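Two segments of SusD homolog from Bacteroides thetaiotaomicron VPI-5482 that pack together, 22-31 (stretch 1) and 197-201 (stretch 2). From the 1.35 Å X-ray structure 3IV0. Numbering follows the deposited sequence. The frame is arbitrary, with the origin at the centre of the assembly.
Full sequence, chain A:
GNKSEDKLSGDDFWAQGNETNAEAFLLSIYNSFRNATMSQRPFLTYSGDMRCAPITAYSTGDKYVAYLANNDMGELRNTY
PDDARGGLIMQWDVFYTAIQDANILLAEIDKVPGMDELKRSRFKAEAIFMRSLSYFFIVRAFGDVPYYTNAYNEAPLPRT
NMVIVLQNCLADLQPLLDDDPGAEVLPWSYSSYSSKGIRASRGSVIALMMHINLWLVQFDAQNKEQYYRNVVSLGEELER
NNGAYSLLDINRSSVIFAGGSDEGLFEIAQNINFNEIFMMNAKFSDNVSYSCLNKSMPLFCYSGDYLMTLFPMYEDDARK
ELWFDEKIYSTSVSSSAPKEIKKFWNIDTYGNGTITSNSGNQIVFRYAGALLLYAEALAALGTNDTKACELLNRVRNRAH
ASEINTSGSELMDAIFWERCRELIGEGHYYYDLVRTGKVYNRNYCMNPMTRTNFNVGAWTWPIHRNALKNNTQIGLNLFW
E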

# COMPACT_ATOMS: atom_id res chain seq x y z
N ALA A 22 6.31 -16.93 21.49
CA ALA A 22 5.55 -17.06 20.25
C ALA A 22 5.17 -15.67 19.73
O ALA A 22 5.25 -15.44 18.51
CB ALA A 22 4.30 -17.93 20.44
N GLU A 23 4.78 -14.76 20.61
CA GLU A 23 4.45 -13.41 20.20
C GLU A 23 5.67 -12.68 19.66
O GLU A 23 5.55 -11.96 18.68
CB GLU A 23 3.76 -12.62 21.30
CG GLU A 23 3.16 -11.29 20.82
CD GLU A 23 2.10 -10.74 21.76
OE1 GLU A 23 2.22 -10.97 22.99
OE2 GLU A 23 1.14 -10.09 21.28
N ALA A 24 6.84 -12.82 20.28
CA ALA A 24 8.06 -12.23 19.75
C ALA A 24 8.36 -12.75 18.36
O ALA A 24 8.79 -11.97 17.48
CB ALA A 24 9.27 -12.45 20.73
N PHE A 25 8.15 -14.03 18.14
CA PHE A 25 8.37 -14.60 16.83
C PHE A 25 7.39 -13.98 15.82
O PHE A 25 7.80 -13.58 14.73
CB PHE A 25 8.26 -16.11 16.86
CG PHE A 25 8.76 -16.77 15.62
CD1 PHE A 25 7.92 -16.92 14.54
CD2 PHE A 25 10.07 -17.19 15.49
CE1 PHE A 25 8.36 -17.50 13.40
CE2 PHE A 25 10.51 -17.79 14.34
CZ PHE A 25 9.65 -17.93 13.27
N LEU A 26 6.12 -13.88 16.18
CA LEU A 26 5.13 -13.20 15.32
C LEU A 26 5.58 -11.77 15.03
O LEU A 26 5.54 -11.33 13.87
CB LEU A 26 3.78 -13.26 15.97
CG LEU A 26 2.68 -12.45 15.28
CD1 LEU A 26 2.44 -13.01 13.87
CD2 LEU A 26 1.40 -12.44 16.11
N LEU A 27 6.06 -11.05 16.02
CA LEU A 27 6.44 -9.70 15.77
C LEU A 27 7.65 -9.60 14.82
O LEU A 27 7.79 -8.60 14.15
CB LEU A 27 6.68 -8.94 17.08
CG LEU A 27 5.40 -8.54 17.81
CD1 LEU A 27 5.79 -8.07 19.21
CD2 LEU A 27 4.65 -7.44 17.10
N SER A 28 8.49 -10.63 14.75
CA SER A 28 9.61 -10.63 13.83
C SER A 28 9.09 -10.73 12.38
O SER A 28 9.80 -10.33 11.47
CB SER A 28 10.59 -11.78 14.14
OG SER A 28 10.14 -13.03 13.68
N ILE A 29 7.89 -11.28 12.18
CA ILE A 29 7.27 -11.35 10.84
C ILE A 29 6.89 -9.93 10.44
O ILE A 29 7.22 -9.49 9.33
CB ILE A 29 6.08 -12.32 10.82
CG1 ILE A 29 6.51 -13.77 11.13
CG2 ILE A 29 5.33 -12.21 9.44
CD1 ILE A 29 5.35 -14.72 11.47
N TYR A 30 6.20 -9.21 11.30
CA TYR A 30 5.89 -7.81 11.08
C TYR A 30 7.15 -6.99 10.83
O TYR A 30 7.22 -6.16 9.94
CB TYR A 30 5.14 -7.23 12.24
CG TYR A 30 3.70 -7.63 12.37
CD1 TYR A 30 2.71 -6.92 11.75
CD2 TYR A 30 3.32 -8.71 13.17
CE1 TYR A 30 1.38 -7.23 11.88
CE2 TYR A 30 1.99 -9.04 13.32
CZ TYR A 30 1.01 -8.32 12.67
OH TYR A 30 -0.31 -8.63 12.84
N ASN A 31 8.21 -7.27 11.60
CA ASN A 31 9.48 -6.58 11.39
C ASN A 31 10.06 -6.79 10.00
O ASN A 31 10.54 -5.85 9.38
CB ASN A 31 10.47 -6.98 12.50
CG ASN A 31 11.74 -6.18 12.47
OD1 ASN A 31 11.69 -4.97 12.66
ND2 ASN A 31 12.87 -6.82 12.17
N GLY A 197 -3.89 -0.46 14.90
CA GLY A 197 -3.46 -0.16 13.52
C GLY A 197 -2.31 -1.00 13.00
O GLY A 197 -2.24 -1.30 11.82
N ILE A 198 -1.45 -1.45 13.90
CA ILE A 198 -0.20 -2.09 13.58
C ILE A 198 -0.15 -3.60 13.83
O ILE A 198 0.84 -4.25 13.49
CB ILE A 198 0.97 -1.38 14.29
CG1 ILE A 198 0.83 -1.43 15.82
CG2 ILE A 198 1.10 0.09 13.81
CD1 ILE A 198 2.11 -0.90 16.52
N ARG A 199 -1.22 -4.15 14.39
CA ARG A 199 -1.44 -5.58 14.44
C ARG A 199 -2.70 -5.85 13.64
O ARG A 199 -3.67 -5.09 13.70
CB ARG A 199 -1.62 -6.03 15.91
CG ARG A 199 -0.35 -5.85 16.75
CD ARG A 199 0.73 -6.88 16.47
NE ARG A 199 0.39 -8.22 16.92
CZ ARG A 199 0.57 -8.68 18.15
NH1 ARG A 199 1.15 -7.95 19.09
NH2 ARG A 199 0.16 -9.91 18.41
N ALA A 200 -2.68 -6.90 12.84
CA ALA A 200 -3.81 -7.19 11.98
C ALA A 200 -5.13 -7.28 12.75
O ALA A 200 -5.22 -7.97 13.77
CB ALA A 200 -3.58 -8.53 11.22
N SER A 201 -6.16 -6.61 12.24
CA SER A 201 -7.52 -6.67 12.74
C SER A 201 -8.42 -7.27 11.66
O SER A 201 -7.98 -7.55 10.53
CB SER A 201 -8.03 -5.27 13.06
OG SER A 201 -8.27 -4.53 11.85

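A helix running through residues 22-31, and extending beyond them in both directions, packs against an irregular segment, 197-201, that lies at least 168 residues away in sequence from any residue it touches. The backbones stay well apart: the nearest CA atoms, those of Tyr30 and Arg199, are 8.4 Å from each other, so side chains bridge the gap, and together the two stretches bury 273 Å². The contacting helix residues, Glu23, Leu26, Leu27 and Tyr30, recur at intervals of three and four, the spacing that gathers side chains on one side of a helix. Ala22, Ala24, Phe25, Ser28, Ile29 and Asn31 make no contact with the segment.

Arg199 is the centre of the interface and has the largest covered area of any residue in the two stretches. Its CA-to-CB bond points sideways, but chi1, chi2 and chi3 all lie in m wells, and the bent chain brings the guanidinium to the helix. There it meets Glu23, whose t, t side chain likewise starts sideways and ends nearer its partner. A single carboxylate oxygen accepts both hydrogen bonds: Arg199 NH2 donates to Glu23 OE2 at 3.0 Å, and Arg199 NH1 to Glu23 OE2 at 3.1 Å, with N-H...O angles of 148° and 146°. OE2 lies at the edge of the guanidinium, near its plane, where the N-H bonds point, and the opposite charges make the pair a salt bridge. Arg199 NE and NH2 also have hydrogen-bond partners elsewhere in the structure, so each of the three guanidinium nitrogens has at least one hydrogen-bond partner.

Carbon atoms line the approach to this ion pair. Leu26 CD2 comes within 3.6 Å of Arg199 NH2, and Leu27 CD2 lies 4.0 Å from Arg199 CD. Tyr30 CE2 is also 4.0 Å from Arg199 CD, so the aliphatic part of the arginine has nonpolar neighbours while its charged end reaches the carboxylate.

Tyr30 makes the second polar link. Its CA-to-CB bond points toward the segment, and its hydroxyl accepts a hydrogen bond from the backbone: Ala200 N to Tyr30 OH is 2.9 Å, with a nearly linear angle of 178°. The amide nitrogen lies at the ring edge, near the ring plane, as suits an in-plane lone pair on the phenolic oxygen. This bond satisfies an amide in a segment without regular secondary structure; Tyr30 OH is also hydrogen-bonded elsewhere. Around it, Tyr30 OH packs 3.7 Å from Ala200 CB, and Tyr30 CE1 lies 3.4 Å from Ile198 O.

Within the helix, Leu26 N to Ala22 O, Leu27 N to Glu23 O and Asn31 N to Leu27 O are each 2.9 Å. Ser28 OG donates to Phe25 O at 2.6 Å, tying its hydroxyl back to the helix. Ser201, its CA-to-CB bond directed away from the interface, uses its side chain to cap a backbone nitrogen of the helix that follows.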